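Local coordinates for attaching and effacing protein, pathogenesis factor (Escherichia coli, PDB 4E9L), which acts as an adhesin of the intimin/invasin family, probably helping Escherichia coli attach to host tissue through a chain of immunoglobulin-like domains, at residues W248-K251 against S255-A258; S197-A202 against V271-N276; G264-L269 against Y324-T329. One frame throughout, in Å; residues are numbered along the deposited sequence.

Contacts 1 and 2 belong to one immunoglobulin-like domain of this multidomain adhesin, while contact 3 joins that domain to the next. Contact 1 pairs two strands of a four-stranded sheet, and contact 2 packs the edge strand of that sheet, 198-201, on strand 267-275 of the facing sheet. Their centres are about 10 Å apart, and they touch where Trp248 meets Pro273. Along the chain, 248-258 falls between the two halves of contact 2. The loop leading into strand 267-275 makes contact 3, whose centre lies about 28 Å from that of contact 1 and 24 Å from that of contact 2. The strand thus runs from the interdomain surface into the domain core.

Contact 1 (W248-K251 against S255-A258); sequences WTEK and SYVA
Thr249 and Val257 form an antiparallel hydrogen-bonded pair and Glu250 and Tyr256 the non-hydrogen-bonded pair beside it, with the two short strand segments running at 143° to each other. Thr249 N donates to Val257 O and Val257 N returns a bond to Thr249 O, each 2.8 Å long. Lys251 N adds a nearly straight bond to Ser255 O, with 178° at the hydrogen.

Trp248 makes a broad contact. With CG anti to the carbonyl carbon, its indole is laid against the partner strand, and the methyl CB of Ala258 sits over the centre of the six-membered ring, 3.5 Å from the centroid, in a CH-pi contact. Alanine suits this place because a single small methyl lets the flat ring come down close to the strand. Trp248 CE3 also reaches Tyr256 CB at 3.7 Å.

Glu250 and Tyr256 run side by side on the same face of the sheet. The extended glutamate puts its CG 3.6 Å from Tyr256 CE1, with carboxylate and ring planes 30° apart. Their polar ends turn to the loop before strand 231-236: Glu250 OE1 accepts from Gly228 N, and Tyr256 OH bonds to Ile226 O and Leu229 N.

On the face of Thr249 and Val257, Lys251, bent at chi2, crosses Val257 and brings CE to within 3.7 Å of Val257 CG2. A water 2.7 Å from Thr249 OG1 makes a weak bond to Val257 O.

Strand 255-261 is also paired with strand 211-217, through Tyr256 with Leu216 and Ala258 with Val214. Trp248 packs on Val214 and Leu216 of that strand and on Leu231 of the facing sheet, so this hairpin edge helps fill the sandwich core.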
# COMPACT_ATOMS: atom_id res chain seq x y z
N TRP A 248 0.28 -1.29 10.41
CA TRP A 248 -0.62 -0.90 9.32
C TRP A 248 -1.42 0.36 9.69
O TRP A 248 -1.73 0.58 10.86
CB TRP A 248 -1.57 -2.05 8.96
CG TRP A 248 -0.83 -3.20 8.33
CD1 TRP A 248 -0.10 -4.15 8.98
CD2 TRP A 248 -0.72 -3.48 6.93
NE1 TRP A 248 0.47 -5.01 8.07
CE2 TRP A 248 0.09 -4.64 6.80
CE3 TRP A 248 -1.19 -2.86 5.76
CZ2 TRP A 248 0.43 -5.18 5.55
CZ3 TRP A 248 -0.85 -3.39 4.52
CH2 TRP A 248 -0.07 -4.55 4.43
N THR A 249 -1.69 1.19 8.69
CA THR A 249 -2.51 2.40 8.84
C THR A 249 -3.74 2.24 7.98
O THR A 249 -3.62 2.15 6.75
CB THR A 249 -1.75 3.68 8.46
OG1 THR A 249 -0.55 3.75 9.22
CG2 THR A 249 -2.61 4.95 8.73
N GLU A 250 -4.92 2.29 8.61
CA GLU A 250 -6.18 2.24 7.88
C GLU A 250 -6.44 3.59 7.25
O GLU A 250 -6.29 4.62 7.92
CB GLU A 250 -7.33 1.82 8.81
CG GLU A 250 -8.59 1.52 8.02
CD GLU A 250 -9.72 0.88 8.78
OE1 GLU A 250 -9.56 0.57 9.98
OE2 GLU A 250 -10.79 0.69 8.16
N LYS A 251 -6.75 3.60 5.94
CA LYS A 251 -6.96 4.84 5.18
C LYS A 251 -8.41 5.02 4.75
O LYS A 251 -8.71 5.86 3.91
CB LYS A 251 -6.03 4.89 3.95
CG LYS A 251 -4.53 4.93 4.25
CD LYS A 251 -4.13 6.27 4.90
CE LYS A 251 -2.65 6.38 5.12
NZ LYS A 251 -2.31 7.59 5.92
N SER A 255 -9.03 0.18 2.93
CA SER A 255 -7.68 0.35 2.41
C SER A 255 -6.73 0.44 3.61
O SER A 255 -7.02 1.15 4.56
CB SER A 255 -7.61 1.62 1.57
OG SER A 255 -6.29 1.80 1.09
N TYR A 256 -5.60 -0.28 3.57
CA TYR A 256 -4.62 -0.26 4.67
C TYR A 256 -3.25 -0.13 4.06
O TYR A 256 -2.99 -0.74 3.02
CB TYR A 256 -4.65 -1.56 5.51
CG TYR A 256 -6.01 -1.87 6.08
CD1 TYR A 256 -6.30 -1.62 7.42
CD2 TYR A 256 -7.01 -2.44 5.29
CE1 TYR A 256 -7.55 -1.93 7.96
CE2 TYR A 256 -8.27 -2.75 5.81
CZ TYR A 256 -8.53 -2.49 7.15
OH TYR A 256 -9.76 -2.76 7.68
N VAL A 257 -2.36 0.64 4.69
CA VAL A 257 -1.00 0.77 4.14
C VAL A 257 0.06 0.44 5.18
O VAL A 257 -0.17 0.64 6.38
CB VAL A 257 -0.72 2.15 3.48
CG1 VAL A 257 -1.68 2.42 2.31
CG2 VAL A 257 -0.77 3.29 4.52
N ALA A 258 1.23 -0.02 4.73
CA ALA A 258 2.35 -0.30 5.64
C ALA A 258 3.63 -0.04 4.90
O ALA A 258 3.64 -0.01 3.66
CB ALA A 258 2.31 -1.77 6.12
O HOH W 1 1.72 2.40 8.58

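Contact 2 (S197-A202 against V271-N276); sequences SKVSVA and VMPLFN
Ser197 OG, hydrogen-bonded to both Ser193 O and Lys219 N, ties down the chain just ahead of Val199 and Val201, the two residues that pack on Pro273 and Val271. Serine suits this buried site because its small hydroxyl serves both partners. Separately, Ser197 O bonds to Thr282 OG1 of strand 278-290, across the sandwich.

The meeting itself is wholly apolar. The axes of strand segments 198-201 and 271-275 pass 8.0 Å apart at 138°, and no hydrogen bond joins them: they belong to opposite sheets of a beta sandwich. Val199 does most of the touching. Its chi1 of 62° puts CG1 between the backbone N and the carbonyl carbon and swings CG2 anti to N. CG2 lies 3.6 Å from Pro273 CG, and Val199 CB comes to 3.8 Å from Pro273 CD, so the valine rests against the CG-CD side of the pyrrolidine ring. Val199 CG1 faces the carbonyl of Val271, 4.0 Å from its O.

One pair further on, Val201 and Val271 pass alongside one another, pointing contrary ways, with Val201 CG1 3.9 Å from Val271 CG1. Beta-branched valines suit both strands, being at ease in extended backbone and presenting compact apolar surfaces. Proline fits too: it offers a rigid hydrocarbon ring and has no N-H to satisfy. Val214 and Leu216, with Ala281 and Ala285, continue the apolar layer.

Since dispersion and the exclusion of water are all that join the two segments, the sheets are held here by shape, while backbone bonds pair each strand with its own sheet neighbours, Lys198 with Val217 and Val271 with Ala285.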
# COMPACT_ATOMS: atom_id res chain seq x y z
N SER A 197 -9.85 -9.67 -2.20
CA SER A 197 -8.91 -8.74 -1.57
C SER A 197 -7.61 -8.70 -2.38
O SER A 197 -7.24 -9.68 -3.02
CB SER A 197 -8.66 -9.13 -0.12
OG SER A 197 -9.88 -9.11 0.60
N LYS A 198 -6.91 -7.56 -2.34
CA LYS A 198 -5.72 -7.40 -3.16
C LYS A 198 -4.63 -6.67 -2.43
O LYS A 198 -4.91 -5.67 -1.75
CB LYS A 198 -6.08 -6.62 -4.44
CG LYS A 198 -5.01 -6.65 -5.53
CD LYS A 198 -5.47 -5.99 -6.83
CE LYS A 198 -4.36 -5.88 -7.84
NZ LYS A 198 -4.84 -5.29 -9.12
N VAL A 199 -3.39 -7.11 -2.63
CA VAL A 199 -2.18 -6.48 -2.11
C VAL A 199 -1.32 -5.96 -3.28
O VAL A 199 -1.20 -6.64 -4.30
CB VAL A 199 -1.38 -7.33 -1.07
CG1 VAL A 199 -0.87 -8.63 -1.69
CG2 VAL A 199 -0.21 -6.53 -0.49
N SER A 200 -0.71 -4.78 -3.12
CA SER A 200 0.08 -4.12 -4.14
C SER A 200 1.28 -3.43 -3.48
O SER A 200 1.19 -3.04 -2.34
CB SER A 200 -0.80 -3.07 -4.82
OG SER A 200 -0.10 -2.22 -5.71
N VAL A 201 2.40 -3.30 -4.20
CA VAL A 201 3.58 -2.57 -3.70
C VAL A 201 3.78 -1.37 -4.63
O VAL A 201 3.50 -1.47 -5.82
CB VAL A 201 4.88 -3.41 -3.51
CG1 VAL A 201 4.75 -4.37 -2.33
CG2 VAL A 201 5.29 -4.13 -4.80
N ALA A 202 4.18 -0.23 -4.06
CA ALA A 202 4.37 1.02 -4.80
C ALA A 202 5.50 0.92 -5.85
O ALA A 202 5.39 1.54 -6.91
CB ALA A 202 4.64 2.16 -3.84
N VAL A 271 5.35 -10.39 -0.26
CA VAL A 271 4.67 -9.90 0.92
C VAL A 271 3.22 -10.33 0.89
O VAL A 271 2.49 -10.02 -0.05
CB VAL A 271 4.85 -8.37 1.19
CG1 VAL A 271 4.50 -7.52 -0.02
CG2 VAL A 271 4.07 -7.91 2.44
N MET A 272 2.81 -11.03 1.94
CA MET A 272 1.43 -11.46 2.11
C MET A 272 0.88 -10.82 3.40
O MET A 272 1.30 -11.21 4.49
CB MET A 272 1.34 -13.00 2.15
CG MET A 272 -0.08 -13.54 2.43
SD MET A 272 -1.33 -12.90 1.28
CE MET A 272 -0.99 -13.98 -0.15
N PRO A 273 -0.06 -9.84 3.32
CA PRO A 273 -0.68 -9.34 4.55
C PRO A 273 -1.49 -10.48 5.15
O PRO A 273 -1.98 -11.37 4.42
CB PRO A 273 -1.64 -8.23 4.07
CG PRO A 273 -1.29 -7.99 2.65
CD PRO A 273 -0.71 -9.27 2.12
N LEU A 274 -1.55 -10.50 6.48
CA LEU A 274 -2.23 -11.56 7.21
C LEU A 274 -3.34 -11.00 8.08
O LEU A 274 -3.17 -9.98 8.75
CB LEU A 274 -1.24 -12.32 8.12
CG LEU A 274 -0.03 -13.02 7.49
CD1 LEU A 274 0.95 -13.45 8.57
CD2 LEU A 274 -0.43 -14.23 6.66
N PHE A 275 -4.48 -11.70 8.07
CA PHE A 275 -5.60 -11.39 8.94
C PHE A 275 -5.86 -12.66 9.75
O PHE A 275 -6.07 -13.72 9.15
CB PHE A 275 -6.87 -10.91 8.19
CG PHE A 275 -8.01 -10.73 9.18
CD1 PHE A 275 -7.90 -9.82 10.23
CD2 PHE A 275 -9.13 -11.55 9.12
CE1 PHE A 275 -8.90 -9.73 11.21
CE2 PHE A 275 -10.15 -11.43 10.07
CZ PHE A 275 -10.03 -10.52 11.11
N ASN A 276 -5.76 -12.57 11.09
CA ASN A 276 -5.89 -13.69 12.04
C ASN A 276 -4.96 -14.86 11.67
O ASN A 276 -5.37 -16.02 11.66
CB ASN A 276 -7.36 -14.14 12.20
CG ASN A 276 -8.24 -13.19 12.99
OD1 ASN A 276 -7.78 -12.34 13.76
ND2 ASN A 276 -9.54 -13.36 12.84

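Contact 3 (G264-L269 against Y324-T329); sequences GKTGEL and YGNPVT
Gly264 and Tyr324 make the close-packed half of this contact, whereas Thr266 and Asn326 meet in a looser half bridged by water. The CA of Gly264 stands over the centre of the tyrosine ring, 3.4 Å from the centroid and 4° off the ring normal, a CH-pi contact with the ring used as a flat platform. Glycine suits the place because it carries no CB on the side turned to the ring, and the backbone can settle directly on the aromatic face. Tyr324 puts its ring there with CG anti to the carbonyl carbon (chi1 -51°).

Next to it, Asn326 ND2 donates to Gly264 O over 2.9 Å. The bond is almost straight, 174° at the hydrogen, and the acceptor lies in the plane of the amide. At the other end of that amide the link becomes indirect: a water accepts from Thr266 N at 3.0 Å and donates to Asn326 OD1 at 2.7 Å. Thr266 approaches Asn326 from the opposite direction and adds its methyl, CG2, 3.6 Å from Asn326 ND2.

Asparagine is apt, since one short side chain supplies both a donor and an acceptor, and using both fixes how the amide is turned. Behind it, Asp322 OD1 accepts from the backbone N of Tyr324 and of Asn326, which holds the loop in shape.

With one direct bond, one ring contact and one bridging water, the two successive immunoglobulin-like domains meet here through a small surface that mixes polar bonds with aromatic packing. Such chemistry is directional, and is consistent with a junction that orients neighbouring domains without burying a large apolar area.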
# COMPACT_ATOMS: atom_id res chain seq x y z
N GLY A 264 19.95 -5.95 3.65
CA GLY A 264 21.12 -6.02 2.78
C GLY A 264 21.16 -7.15 1.76
O GLY A 264 22.11 -7.26 0.97
N LYS A 265 20.15 -8.03 1.81
CA LYS A 265 20.07 -9.20 0.94
C LYS A 265 19.27 -8.86 -0.31
O LYS A 265 18.14 -8.40 -0.20
CB LYS A 265 19.43 -10.37 1.70
CG LYS A 265 19.94 -11.72 1.25
CD LYS A 265 19.50 -12.81 2.21
CE LYS A 265 19.96 -14.16 1.73
NZ LYS A 265 19.08 -15.25 2.26
N THR A 266 19.87 -9.05 -1.50
CA THR A 266 19.19 -8.76 -2.77
C THR A 266 18.44 -10.03 -3.22
O THR A 266 18.71 -11.13 -2.71
CB THR A 266 20.17 -8.29 -3.85
OG1 THR A 266 21.08 -9.34 -4.15
CG2 THR A 266 20.89 -6.98 -3.48
N GLY A 267 17.55 -9.88 -4.20
CA GLY A 267 16.79 -11.00 -4.73
C GLY A 267 15.29 -10.82 -4.61
O GLY A 267 14.81 -9.73 -4.27
N GLU A 268 14.54 -11.90 -4.87
CA GLU A 268 13.09 -11.88 -4.79
C GLU A 268 12.57 -11.80 -3.36
O GLU A 268 13.12 -12.41 -2.44
CB GLU A 268 12.46 -13.08 -5.53
CG GLU A 268 12.62 -13.06 -7.04
CD GLU A 268 12.20 -11.81 -7.79
OE1 GLU A 268 11.05 -11.35 -7.61
OE2 GLU A 268 13.03 -11.29 -8.58
N LEU A 269 11.48 -11.08 -3.20
CA LEU A 269 10.77 -10.88 -1.95
C LEU A 269 9.25 -10.86 -2.24
O LEU A 269 8.81 -10.22 -3.19
CB LEU A 269 11.21 -9.52 -1.36
CG LEU A 269 10.60 -9.07 -0.03
CD1 LEU A 269 10.75 -10.13 1.02
CD2 LEU A 269 11.27 -7.80 0.47
N TYR A 324 26.64 -2.94 1.61
CA TYR A 324 26.66 -4.35 2.02
C TYR A 324 27.61 -5.21 1.21
O TYR A 324 27.73 -6.40 1.50
CB TYR A 324 25.24 -4.94 1.91
CG TYR A 324 24.18 -4.10 2.57
CD1 TYR A 324 23.97 -4.17 3.95
CD2 TYR A 324 23.36 -3.25 1.83
CE1 TYR A 324 22.97 -3.42 4.57
CE2 TYR A 324 22.37 -2.49 2.44
CZ TYR A 324 22.16 -2.59 3.81
OH TYR A 324 21.18 -1.83 4.41
N GLY A 325 28.24 -4.64 0.19
CA GLY A 325 29.14 -5.35 -0.70
C GLY A 325 28.44 -5.92 -1.93
O GLY A 325 29.07 -6.64 -2.70
N ASN A 326 27.12 -5.61 -2.11
CA ASN A 326 26.41 -6.12 -3.30
C ASN A 326 26.92 -5.39 -4.55
O ASN A 326 27.00 -4.16 -4.53
CB ASN A 326 24.90 -5.92 -3.20
CG ASN A 326 24.27 -6.69 -2.08
OD1 ASN A 326 24.40 -7.92 -1.98
ND2 ASN A 326 23.57 -5.99 -1.21
N PRO A 327 27.16 -6.12 -5.66
CA PRO A 327 27.55 -5.42 -6.90
C PRO A 327 26.41 -4.54 -7.43
O PRO A 327 25.25 -4.96 -7.43
CB PRO A 327 27.91 -6.56 -7.87
CG PRO A 327 27.24 -7.77 -7.33
CD PRO A 327 27.05 -7.59 -5.84
N VAL A 328 26.74 -3.30 -7.81
CA VAL A 328 25.74 -2.37 -8.33
C VAL A 328 25.68 -2.53 -9.86
O VAL A 328 26.56 -2.06 -10.59
CB VAL A 328 25.91 -0.91 -7.85
CG1 VAL A 328 24.84 0.01 -8.49
CG2 VAL A 328 25.86 -0.82 -6.33
N THR A 329 24.66 -3.25 -10.33
CA THR A 329 24.48 -3.59 -11.74
C THR A 329 23.44 -2.71 -12.46
O THR A 329 22.54 -2.18 -11.81
CB THR A 329 24.22 -5.12 -11.85
OG1 THR A 329 24.41 -5.57 -13.18
CG2 THR A 329 22.84 -5.54 -11.35
O HOH W 2 22.71 -9.89 -1.38